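Local coordinates for reticulocyte binding protein (Streptococcus agalactiae COH1, PDB 3FAW) that probably hydrolyses the alpha-1,6 branch linkages of pullulan and related alpha-glucans as a secreted, cell-wall-anchored streptococcal pullulanase, at residues Ser720-Val725 / Val736-Thr741. Residues are numbered along the deposited sequence; the frame is centred on the assembly and turned at random.
Sequences SLITEV and VIAYQT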
loop_
_atom_site.group_PDB
_atom_site.type_symbol
_atom_site.label_atom_id
_atom_site.label_comp_id
_atom_site.label_asym_id
_atom_site.label_seq_id
_atom_site.Cartn_x
_atom_site.Cartn_y
_atom_site.Cartn_z
ATOM N N SER A 720 1.190 30.944 11.047
ATOM C CA SER A 720 0.095 31.678 11.688
ATOM C C SER A 720 -1.103 31.889 10.757
ATOM O O SER A 720 -0.974 31.861 9.531
ATOM C CB SER A 720 0.605 33.022 12.223
ATOM O OG SER A 720 1.282 33.764 11.223
ATOM N N LEU A 721 -2.269 32.093 11.364
ATOM C CA LEU A 721 -3.529 32.227 10.633
ATOM C C LEU A 721 -3.862 33.698 10.398
ATOM O O LEU A 721 -4.141 34.436 11.346
ATOM C CB LEU A 721 -4.658 31.550 11.415
ATOM C CG LEU A 721 -6.047 31.534 10.771
ATOM C CD1 LEU A 721 -6.033 30.754 9.456
ATOM C CD2 LEU A 721 -7.062 30.949 11.734
ATOM N N ILE A 722 -3.834 34.120 9.137
ATOM C CA ILE A 722 -4.156 35.504 8.785
ATOM C C ILE A 722 -5.665 35.745 8.909
ATOM O O ILE A 722 -6.101 36.708 9.541
ATOM C CB ILE A 722 -3.690 35.854 7.356
ATOM C CG1 ILE A 722 -2.166 35.757 7.250
ATOM C CG2 ILE A 722 -4.163 37.256 6.976
ATOM C CD1 ILE A 722 -1.639 35.874 5.831
ATOM N N THR A 723 -6.452 34.857 8.312
ATOM C CA THR A 723 -7.905 34.935 8.393
ATOM C C THR A 723 -8.436 34.310 9.684
ATOM O O THR A 723 -9.024 33.225 9.664
ATOM C CB THR A 723 -8.567 34.235 7.191
ATOM O OG1 THR A 723 -8.134 32.870 7.139
ATOM C CG2 THR A 723 -8.199 34.935 5.888
ATOM N N GLU A 724 -8.239 34.998 10.805
ATOM C CA GLU A 724 -8.860 34.587 12.067
ATOM C C GLU A 724 -10.337 34.953 12.038
ATOM O O GLU A 724 -10.735 35.881 11.333
ATOM C CB GLU A 724 -8.180 35.252 13.263
ATOM C CG GLU A 724 -6.737 34.822 13.460
ATOM C CD GLU A 724 -6.165 35.266 14.790
ATOM O OE1 GLU A 724 -6.523 36.367 15.260
ATOM O OE2 GLU A 724 -5.351 34.513 15.365
ATOM N N VAL A 725 -11.143 34.226 12.805
ATOM C CA VAL A 725 -12.586 34.465 12.844
ATOM C C VAL A 725 -12.853 35.886 13.322
ATOM O O VAL A 725 -12.367 36.284 14.377
ATOM C CB VAL A 725 -13.317 33.464 13.767
ATOM C CG1 VAL A 725 -14.820 33.729 13.765
ATOM C CG2 VAL A 725 -13.036 32.038 13.329
ATOM N N VAL A 736 -12.939 30.872 2.408
ATOM C CA VAL A 736 -11.668 31.551 2.141
ATOM C C VAL A 736 -10.747 31.365 3.342
ATOM O O VAL A 736 -11.205 31.345 4.486
ATOM C CB VAL A 736 -11.862 33.063 1.824
ATOM C CG1 VAL A 736 -12.744 33.720 2.853
ATOM C CG2 VAL A 736 -10.505 33.785 1.728
ATOM N N ILE A 737 -9.455 31.201 3.077
ATOM C CA ILE A 737 -8.458 31.085 4.139
ATOM C C ILE A 737 -7.119 31.662 3.681
ATOM O O ILE A 737 -6.781 31.621 2.499
ATOM C CB ILE A 737 -8.283 29.606 4.612
ATOM C CG1 ILE A 737 -7.560 29.546 5.962
ATOM C CG2 ILE A 737 -7.538 28.769 3.568
ATOM C CD1 ILE A 737 -7.602 28.180 6.609
ATOM N N ALA A 738 -6.371 32.216 4.628
ATOM C CA ALA A 738 -5.031 32.734 4.350
ATOM C C ALA A 738 -4.108 32.443 5.523
ATOM O O ALA A 738 -4.515 32.565 6.677
ATOM C CB ALA A 738 -5.080 34.229 4.074
ATOM N N TYR A 739 -2.871 32.057 5.221
ATOM C CA TYR A 739 -1.883 31.754 6.257
ATOM C C TYR A 739 -0.475 32.162 5.859
ATOM O O TYR A 739 -0.134 32.198 4.680
ATOM C CB TYR A 739 -1.896 30.268 6.636
ATOM C CG TYR A 739 -1.941 29.303 5.473
ATOM C CD1 TYR A 739 -0.782 28.687 4.994
ATOM C CD2 TYR A 739 -3.151 28.985 4.867
ATOM C CE1 TYR A 739 -0.836 27.787 3.933
ATOM C CE2 TYR A 739 -3.213 28.101 3.813
ATOM C CZ TYR A 739 -2.062 27.498 3.350
ATOM O OH TYR A 739 -2.157 26.613 2.297
ATOM N N GLN A 740 0.330 32.458 6.873
ATOM C CA GLN A 740 1.705 32.895 6.679
ATOM C C GLN A 740 2.679 31.916 7.324
ATOM O O GLN A 740 2.454 31.439 8.437
ATOM C CB GLN A 740 1.902 34.279 7.287
ATOM C CG GLN A 740 3.208 34.953 6.883
ATOM C CD GLN A 740 3.453 36.225 7.665
ATOM O OE1 GLN A 740 3.234 37.360 7.022
ATOM N NE2 GLN A 740 3.831 36.186 8.838
ATOM N N THR A 741 3.758 31.621 6.608
ATOM C CA THR A 741 4.858 30.835 7.148
ATOM C C THR A 741 6.179 31.556 6.874
ATOM O O THR A 741 6.264 32.406 5.986
ATOM C CB THR A 741 4.878 29.397 6.570
ATOM O OG1 THR A 741 5.991 28.678 7.116
ATOM C CG2 THR A 741 4.968 29.409 5.046
HETATM O O HOH W 1 3.811 33.594 10.728
#
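Ser720 and Gln740 face each other as an antiparallel hydrogen-bonded pair: Ser720 N donates a hydrogen bond to Gln740 O at 2.9 Å, and Gln740 N returns the bond to Ser720 O. The next pair, Leu721 with Tyr739, is non-hydrogen-bonded, and here Ser720 O accepts a CA-H...O contact from Tyr739 CA at 3.4 Å. Beyond Leu721 the chain turns out of the strand, yet bonding goes on. Ile722 N reaches Ala738 O at 3.0 Å, bent (138° at the hydrogen) and tilted from the carbonyl plane; Thr723 N adds a weak, longer bond to the same oxygen.

A side chain then takes over from the backbone. Thr723 sits in the middle of an inverse gamma turn, which a weak Glu724 N to Ile722 O bond closes, and its OG1 stands between the backbone N and carbonyl carbon (chi1 57°), where it accepts a hydrogen bond from Ala738 N at 3.1 Å. The N-H of Ala738, one residue beyond the last bridged pair on its strand, is thereby bonded by a side-chain hydroxyl in place of a carbonyl.

The pair makes up the first two strands of an antiparallel sheet in the C-terminal domain of this pullulanase, beside the TIM barrel: 720-721 is its outermost strand within this chain, and 736-742 pairs on its other edge with 748-754.

Apolar contacts form two groups. Between the chains, Thr723 CG2 rests on Ala738 CB at 3.7 Å, Ile722 CB meets that same methyl, and Ile722 CD1 extends past the Tyr739 backbone toward Gln740 CB. On the face carrying Leu721 and Tyr739, Leu721 CD1 touches Ile737 CG1 at 4.0 Å, the two side chains crossing at about a right angle; helix 544-551 packs against them through Phe548, Ile547 and Ile551.

Near Ser720 a water joins the segments, bonded to Ser720 OG at 2.6 Å and accepting from Gln740 NE2, while Tyr768 OH also hydrogen-bonds to that serine oxygen.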